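Local coordinates for bifunctional purine biosynthetic protein ADE5,7 (Cryptococcus neoformans var. grubii serotype A, PDB 7LVO) that catalyses, through this N-terminal GAR synthetase half of a bifunctional enzyme, the ATP-dependent joining of phosphoribosylamine to glycine in de novo purine biosynthesis, at residues L38-L43 with I106-P111. Residues are numbered along the deposited sequence; the frame is centred on the assembly and turned at random.
Sequences LSILLL and IDLVVP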
ATOM      1  N   LEU A  38      24.660  -6.130  -2.804  1.00 29.22           N
ATOM      2  CA  LEU A  38      23.946  -4.881  -2.624  1.00 28.75           C
ATOM      3  C   LEU A  38      23.515  -4.681  -1.174  1.00 29.59           C
ATOM      4  O   LEU A  38      23.304  -5.636  -0.423  1.00 27.73           O
ATOM      5  CB  LEU A  38      22.720  -4.851  -3.529  1.00 31.60           C
ATOM      6  CG  LEU A  38      22.999  -4.867  -5.032  1.00 43.52           C
ATOM      7  CD1 LEU A  38      21.716  -5.138  -5.800  1.00 50.12           C
ATOM      8  CD2 LEU A  38      23.628  -3.558  -5.469  1.00 31.77           C
ATOM      9  N   SER A  39      23.389  -3.414  -0.790  1.00 31.13           N
ATOM     10  CA  SER A  39      22.826  -3.007   0.489  1.00 32.81           C
ATOM     11  C   SER A  39      21.559  -2.217   0.200  1.00 33.93           C
ATOM     12  O   SER A  39      21.612  -1.200  -0.498  1.00 23.67           O
ATOM     13  CB  SER A  39      23.819  -2.159   1.288  1.00 28.53           C
ATOM     14  OG  SER A  39      24.960  -2.919   1.632  1.00 29.65           O
ATOM     15  N   ILE A  40      20.427  -2.695   0.718  1.00 33.89           N
ATOM     16  CA  ILE A  40      19.124  -2.080   0.496  1.00 23.82           C
ATOM     17  C   ILE A  40      18.583  -1.578   1.826  1.00 24.45           C
ATOM     18  O   ILE A  40      18.678  -2.264   2.849  1.00 25.03           O
ATOM     19  CB  ILE A  40      18.133  -3.072  -0.151  1.00 23.61           C
ATOM     20  CG1 ILE A  40      18.605  -3.454  -1.556  1.00 34.47           C
ATOM     21  CG2 ILE A  40      16.736  -2.471  -0.200  1.00 26.81           C
ATOM     22  CD1 ILE A  40      17.832  -4.606  -2.172  1.00 28.39           C
ATOM     23  N   LEU A  41      18.016  -0.381   1.811  1.00 28.72           N
ATOM     24  CA  LEU A  41      17.465   0.259   2.999  1.00 25.02           C
ATOM     25  C   LEU A  41      15.955   0.344   2.855  1.00 26.04           C
ATOM     26  O   LEU A  41      15.449   1.014   1.940  1.00 26.62           O
ATOM     27  CB  LEU A  41      18.061   1.652   3.189  1.00 29.76           C
ATOM     28  CG  LEU A  41      17.472   2.511   4.302  1.00 25.84           C
ATOM     29  CD1 LEU A  41      17.730   1.893   5.669  1.00 29.99           C
ATOM     30  CD2 LEU A  41      18.046   3.919   4.228  1.00 26.84           C
ATOM     31  N   LEU A  42      15.240  -0.340   3.752  1.00 21.64           N
ATOM     32  CA  LEU A  42      13.785  -0.297   3.793  1.00 19.90           C
ATOM     33  C   LEU A  42      13.349   0.693   4.862  1.00 21.32           C
ATOM     34  O   LEU A  42      13.753   0.569   6.025  1.00 26.51           O
ATOM     35  CB  LEU A  42      13.205  -1.681   4.088  1.00 22.37           C
ATOM     36  CG  LEU A  42      13.567  -2.801   3.128  1.00 19.06           C
ATOM     37  CD1 LEU A  42      12.790  -4.064   3.478  1.00 24.38           C
ATOM     38  CD2 LEU A  42      13.298  -2.405   1.683  1.00 35.17           C
ATOM     39  N   LEU A  43      12.531   1.670   4.472  1.00 20.79           N
ATOM     40  CA  LEU A  43      11.933   2.613   5.406  1.00 23.53           C
ATOM     41  C   LEU A  43      10.534   2.116   5.772  1.00 29.16           C
ATOM     42  O   LEU A  43       9.696   1.900   4.890  1.00 21.73           O
ATOM     43  CB  LEU A  43      11.859   4.011   4.810  1.00 19.99           C
ATOM     44  CG  LEU A  43      13.137   4.594   4.203  1.00 27.04           C
ATOM     45  CD1 LEU A  43      12.885   6.043   3.789  1.00 26.51           C
ATOM     46  CD2 LEU A  43      14.311   4.510   5.147  1.00 24.41           C
ATOM     47  N   ILE A 106      24.661   2.685   0.897  1.00 31.67           N
ATOM     48  CA  ILE A 106      23.412   2.034   0.528  1.00 31.47           C
ATOM     49  C   ILE A 106      23.217   2.161  -0.976  1.00 31.26           C
ATOM     50  O   ILE A 106      23.378   3.245  -1.549  1.00 30.09           O
ATOM     51  CB  ILE A 106      22.234   2.649   1.296  1.00 32.31           C
ATOM     52  CG1 ILE A 106      22.377   2.377   2.792  1.00 29.08           C
ATOM     53  CG2 ILE A 106      20.907   2.103   0.763  1.00 34.01           C
ATOM     54  CD1 ILE A 106      22.366   0.910   3.172  1.00 29.81           C
ATOM     55  N   ASP A 107      22.866   1.049  -1.624  1.00 27.32           N
ATOM     56  CA  ASP A 107      22.692   1.020  -3.064  1.00 22.71           C
ATOM     57  C   ASP A 107      21.263   1.273  -3.500  1.00 29.00           C
ATOM     58  O   ASP A 107      21.037   1.569  -4.680  1.00 23.20           O
ATOM     59  CB  ASP A 107      23.142  -0.338  -3.615  1.00 29.95           C
ATOM     60  CG  ASP A 107      24.589  -0.650  -3.282  1.00 37.73           C
ATOM     61  OD1 ASP A 107      25.475   0.144  -3.675  1.00 31.62           O
ATOM     62  OD2 ASP A 107      24.832  -1.684  -2.620  1.00 35.14           O
ATOM     63  N   LEU A 108      20.297   1.172  -2.590  1.00 24.96           N
ATOM     64  CA  LEU A 108      18.896   1.341  -2.956  1.00 26.10           C
ATOM     65  C   LEU A 108      18.070   1.573  -1.699  1.00 26.86           C
ATOM     66  O   LEU A 108      18.304   0.935  -0.675  1.00 23.31           O
ATOM     67  CB  LEU A 108      18.369   0.113  -3.711  1.00 24.37           C
ATOM     68  CG  LEU A 108      16.891   0.138  -4.102  1.00 30.28           C
ATOM     69  CD1 LEU A 108      16.629   1.198  -5.155  1.00 26.67           C
ATOM     70  CD2 LEU A 108      16.441  -1.236  -4.580  1.00 21.03           C
ATOM     71  N   VAL A 109      17.106   2.483  -1.796  1.00 24.81           N
ATOM     72  CA  VAL A 109      16.181   2.798  -0.715  1.00 20.84           C
ATOM     73  C   VAL A 109      14.769   2.515  -1.208  1.00 20.98           C
ATOM     74  O   VAL A 109      14.384   2.965  -2.297  1.00 25.81           O
ATOM     75  CB  VAL A 109      16.312   4.261  -0.255  1.00 20.19           C
ATOM     76  CG1 VAL A 109      15.304   4.570   0.841  1.00 19.21           C
ATOM     77  CG2 VAL A 109      17.722   4.544   0.218  1.00 31.11           C
ATOM     78  N   VAL A 110      14.012   1.753  -0.420  1.00 21.42           N
ATOM     79  CA  VAL A 110      12.635   1.405  -0.749  1.00 17.17           C
ATOM     80  C   VAL A 110      11.714   1.968   0.329  1.00 19.91           C
ATOM     81  O   VAL A 110      11.496   1.309   1.358  1.00 26.97           O
ATOM     82  CB  VAL A 110      12.461  -0.116  -0.885  1.00 21.41           C
ATOM     83  CG1 VAL A 110      11.037  -0.460  -1.313  1.00 20.97           C
ATOM     84  CG2 VAL A 110      13.479  -0.686  -1.857  1.00 28.59           C
ATOM     85  N   PRO A 111      11.178   3.178   0.160  1.00 21.82           N
ATOM     86  CA  PRO A 111      10.212   3.695   1.139  1.00 21.90           C
ATOM     87  C   PRO A 111       8.900   2.924   1.067  1.00 21.86           C
ATOM     88  O   PRO A 111       8.355   2.688  -0.016  1.00 21.36           O
ATOM     89  CB  PRO A 111      10.029   5.162   0.729  1.00 26.15           C
ATOM     90  CG  PRO A 111      11.239   5.482  -0.131  1.00 25.86           C
ATOM     91  CD  PRO A 111      11.558   4.191  -0.838  1.00 25.68           C
TER
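Leu38 lays its CD2 methyl across the side chain of Asp107 at roughly a right angle, 3.6 Å from OD2, where the loop before strand 108-111 begins to pair with strand 38-44. The same carboxylate does what a backbone carbonyl would do further along: Ser39 N donates to Asp107 OD2 at 2.9 Å, meeting the oxygen on its anti side. With CG beside its own backbone N (chi1 -58°), Asp107 reaches over to this amide. Ser39 O in turn receives Asp107 N at 2.8 Å, in the carbonyl plane; Asp107 is thus held by both its carboxylate and its amide. A weak, more bent bond from Leu108 N reaches the same Ser39 O.

From Ile40 onward the pairing is regular parallel sheet. Ile40 lies alongside Leu108, while its CG2 branch meets a methyl of Val110. Leu41 N gives a nearly straight bond to Leu108 O, and Leu41 O accepts Val110 N at 2.9 Å. The Leu41 side chain goes to the other face: CB touches Ile106 CG2, and the side chain lies alongside Val109, CD2 against CG2. Leu42 returns to the face of Ile40, with CD2 pressed 3.5 Å from Val110 CB. Leu43, whose amide makes a weak bond to Val110 O, sets CG 4.0 Å from Val109 CG1.

Parallel neighbours far apart in sequence, joined through intervening helices and strands, are characteristic of a Rossmann-like alpha/beta sheet; here the order is 81-83, 62-67, 38-44, 108-111, the last two inclined by 21°. Helix 95-104 lies against the face of Leu41 and Leu43 through Ile97, and helix 354-362, from a later part of the chain, against that of Leu108 and Val110 through Leu358.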